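Local coordinates for organic hydroperoxide resistance protein (Legionella pneumophila, PDB 6MJN) that probably reduces organic hydroperoxides with active-site cysteines, protecting the cell from peroxide stress, at residues L105-T110 and A119-A124. Sequence-based numbering, arbitrary orientation. Where two conformers were deposited one is given.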
loop_
_atom_site.group_PDB
_atom_site.type_symbol
_atom_site.label_atom_id
_atom_site.label_comp_id
_atom_site.label_asym_id
_atom_site.label_seq_id
_atom_site.Cartn_x
_atom_site.Cartn_y
_atom_site.Cartn_z
ATOM N N LEU B 105 -7.298 1.107 12.338
ATOM C CA LEU B 105 -8.307 1.699 11.471
ATOM C C LEU B 105 -9.407 2.300 12.329
ATOM O O LEU B 105 -9.818 1.699 13.326
ATOM C CB LEU B 105 -8.902 0.635 10.533
ATOM C CG LEU B 105 -7.922 0.028 9.512
ATOM C CD1 LEU B 105 -8.666 -1.014 8.680
ATOM C CD2 LEU B 105 -7.329 1.097 8.607
ATOM N N HIS B 106 -9.879 3.487 11.970
ATOM C CA HIS B 106 -10.989 4.076 12.708
ATOM C C HIS B 106 -12.019 4.581 11.718
ATOM O O HIS B 106 -11.749 5.522 10.968
ATOM C CB HIS B 106 -10.515 5.218 13.607
ATOM C CG HIS B 106 -11.626 5.869 14.365
ATOM N ND1 HIS B 106 -12.399 5.186 15.277
ATOM C CD2 HIS B 106 -12.121 7.126 14.322
ATOM C CE1 HIS B 106 -13.309 5.997 15.779
ATOM N NE2 HIS B 106 -13.166 7.181 15.214
ATOM N N ALA B 107 -13.209 3.996 11.739
ATOM C CA ALA B 107 -14.266 4.437 10.843
ATOM C C ALA B 107 -15.176 5.437 11.550
ATOM O O ALA B 107 -15.494 5.275 12.730
ATOM C CB ALA B 107 -15.071 3.237 10.340
ATOM N N HIS B 108 -15.577 6.485 10.831
ATOM C CA HIS B 108 -16.583 7.433 11.308
ATOM C C HIS B 108 -17.784 7.340 10.376
ATOM O O HIS B 108 -17.716 7.759 9.218
ATOM C CB HIS B 108 -16.033 8.858 11.359
ATOM C CG HIS B 108 -17.011 9.871 11.877
ATOM N ND1 HIS B 108 -16.642 11.161 12.193
ATOM C CD2 HIS B 108 -18.337 9.786 12.139
ATOM C CE1 HIS B 108 -17.698 11.828 12.620
ATOM N NE2 HIS B 108 -18.740 11.017 12.593
ATOM N N ILE B 109 -18.894 6.811 10.902
ATOM C CA ILE B 109 -20.078 6.466 10.118
ATOM C C ILE B 109 -21.269 7.281 10.613
ATOM O O ILE B 109 -21.510 7.352 11.821
ATOM C CB ILE B 109 -20.363 4.953 10.228
ATOM C CG1 ILE B 109 -19.247 4.143 9.562
ATOM C CG2 ILE B 109 -21.702 4.601 9.622
ATOM C CD1 ILE B 109 -19.412 2.652 9.692
ATOM N N THR B 110 -21.987 7.940 9.687
ATOM C CA THR B 110 -23.209 8.670 9.999
ATOM C C THR B 110 -24.413 7.862 9.530
ATOM O O THR B 110 -24.402 7.304 8.431
ATOM C CB THR B 110 -23.231 10.052 9.313
ATOM O OG1 THR B 110 -21.944 10.674 9.434
ATOM C CG2 THR B 110 -24.290 10.959 9.930
ATOM N N ALA B 119 -21.041 -3.764 13.247
ATOM C CA ALA B 119 -21.242 -4.933 12.390
ATOM C C ALA B 119 -20.897 -4.628 10.934
ATOM O O ALA B 119 -20.370 -5.490 10.215
ATOM C CB ALA B 119 -22.686 -5.423 12.510
ATOM N N LEU B 120 -21.215 -3.418 10.470
ATOM C CA LEU B 120 -20.920 -3.061 9.088
ATOM C C LEU B 120 -19.417 -3.011 8.849
ATOM O O LEU B 120 -18.922 -3.533 7.838
ATOM C CB LEU B 120 -21.577 -1.717 8.762
ATOM C CG LEU B 120 -21.155 -0.943 7.515
ATOM C CD1 LEU B 120 -21.286 -1.779 6.252
ATOM C CD2 LEU B 120 -22.020 0.295 7.409
ATOM N N VAL B 121 -18.679 -2.390 9.770
ATOM C CA VAL B 121 -17.226 -2.311 9.650
ATOM C C VAL B 121 -16.614 -3.703 9.662
ATOM O O VAL B 121 -15.684 -3.992 8.896
ATOM C CB VAL B 121 -16.669 -1.407 10.769
ATOM C CG1 VAL B 121 -15.158 -1.636 10.987
ATOM C CG2 VAL B 121 -16.998 0.045 10.439
ATOM N N ALA B 122 -17.135 -4.599 10.509
ATOM C CA ALA B 122 -16.606 -5.961 10.545
ATOM C C ALA B 122 -16.763 -6.653 9.197
ATOM O O ALA B 122 -15.859 -7.373 8.754
ATOM C CB ALA B 122 -17.296 -6.775 11.640
ATOM N N LYS B 123 -17.914 -6.469 8.544
ATOM C CA LYS B 123 -18.130 -7.077 7.234
ATOM C C LYS B 123 -17.224 -6.458 6.183
ATOM O O LYS B 123 -16.707 -7.168 5.309
ATOM C CB LYS B 123 -19.593 -6.925 6.815
ATOM C CG LYS B 123 -20.578 -7.724 7.633
ATOM C CD LYS B 123 -21.967 -7.628 7.007
ATOM C CE LYS B 123 -23.062 -8.122 7.942
ATOM N NZ LYS B 123 -23.261 -7.182 9.067
ATOM N N ALA B 124 -17.030 -5.135 6.244
ATOM C CA ALA B 124 -16.149 -4.472 5.291
ATOM C C ALA B 124 -14.727 -5.012 5.391
ATOM O O ALA B 124 -14.065 -5.210 4.371
ATOM C CB ALA B 124 -16.177 -2.961 5.513
#
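Val121 meets both Ala107 and Ile109 through one methyl, CG2. The contact is wholly apolar, and no hydrogen bond crosses it. CG2 lies 3.7 Å from CB of Ala107 and 3.6 Å from CD1 of Ile109, so one branch of the valine touches two residues on the same face of the strand. The chi1 of Val121, 162°, sets CG1 anti to the backbone N and leaves CG2 beside that N, on the side of the strand. Ile109 reaches across with its longer branch. Its chi2 of 177° puts CD1 anti to CA, so the branch is fully extended toward the helix. This end methyl also touches Leu120 more loosely, at 4.2 Å from CD2. The isoleucine lies at a slant to both Val121 and Leu120. All four touching residues are buried. The axes of strand 105-110 and helix 119-124 approach to 10.3 Å, with N-to-C directions 130° apart. The contact packs helix 114-125 of the OsmC-like fold on the mixed sheet of strands 82-93, 99-110 and 140-146. Strand 99-110 is the middle one within this chain. Ile109 also touches Val144 and Ala107 touches Met85, while Leu120 packs on Val72 of helix 53-76.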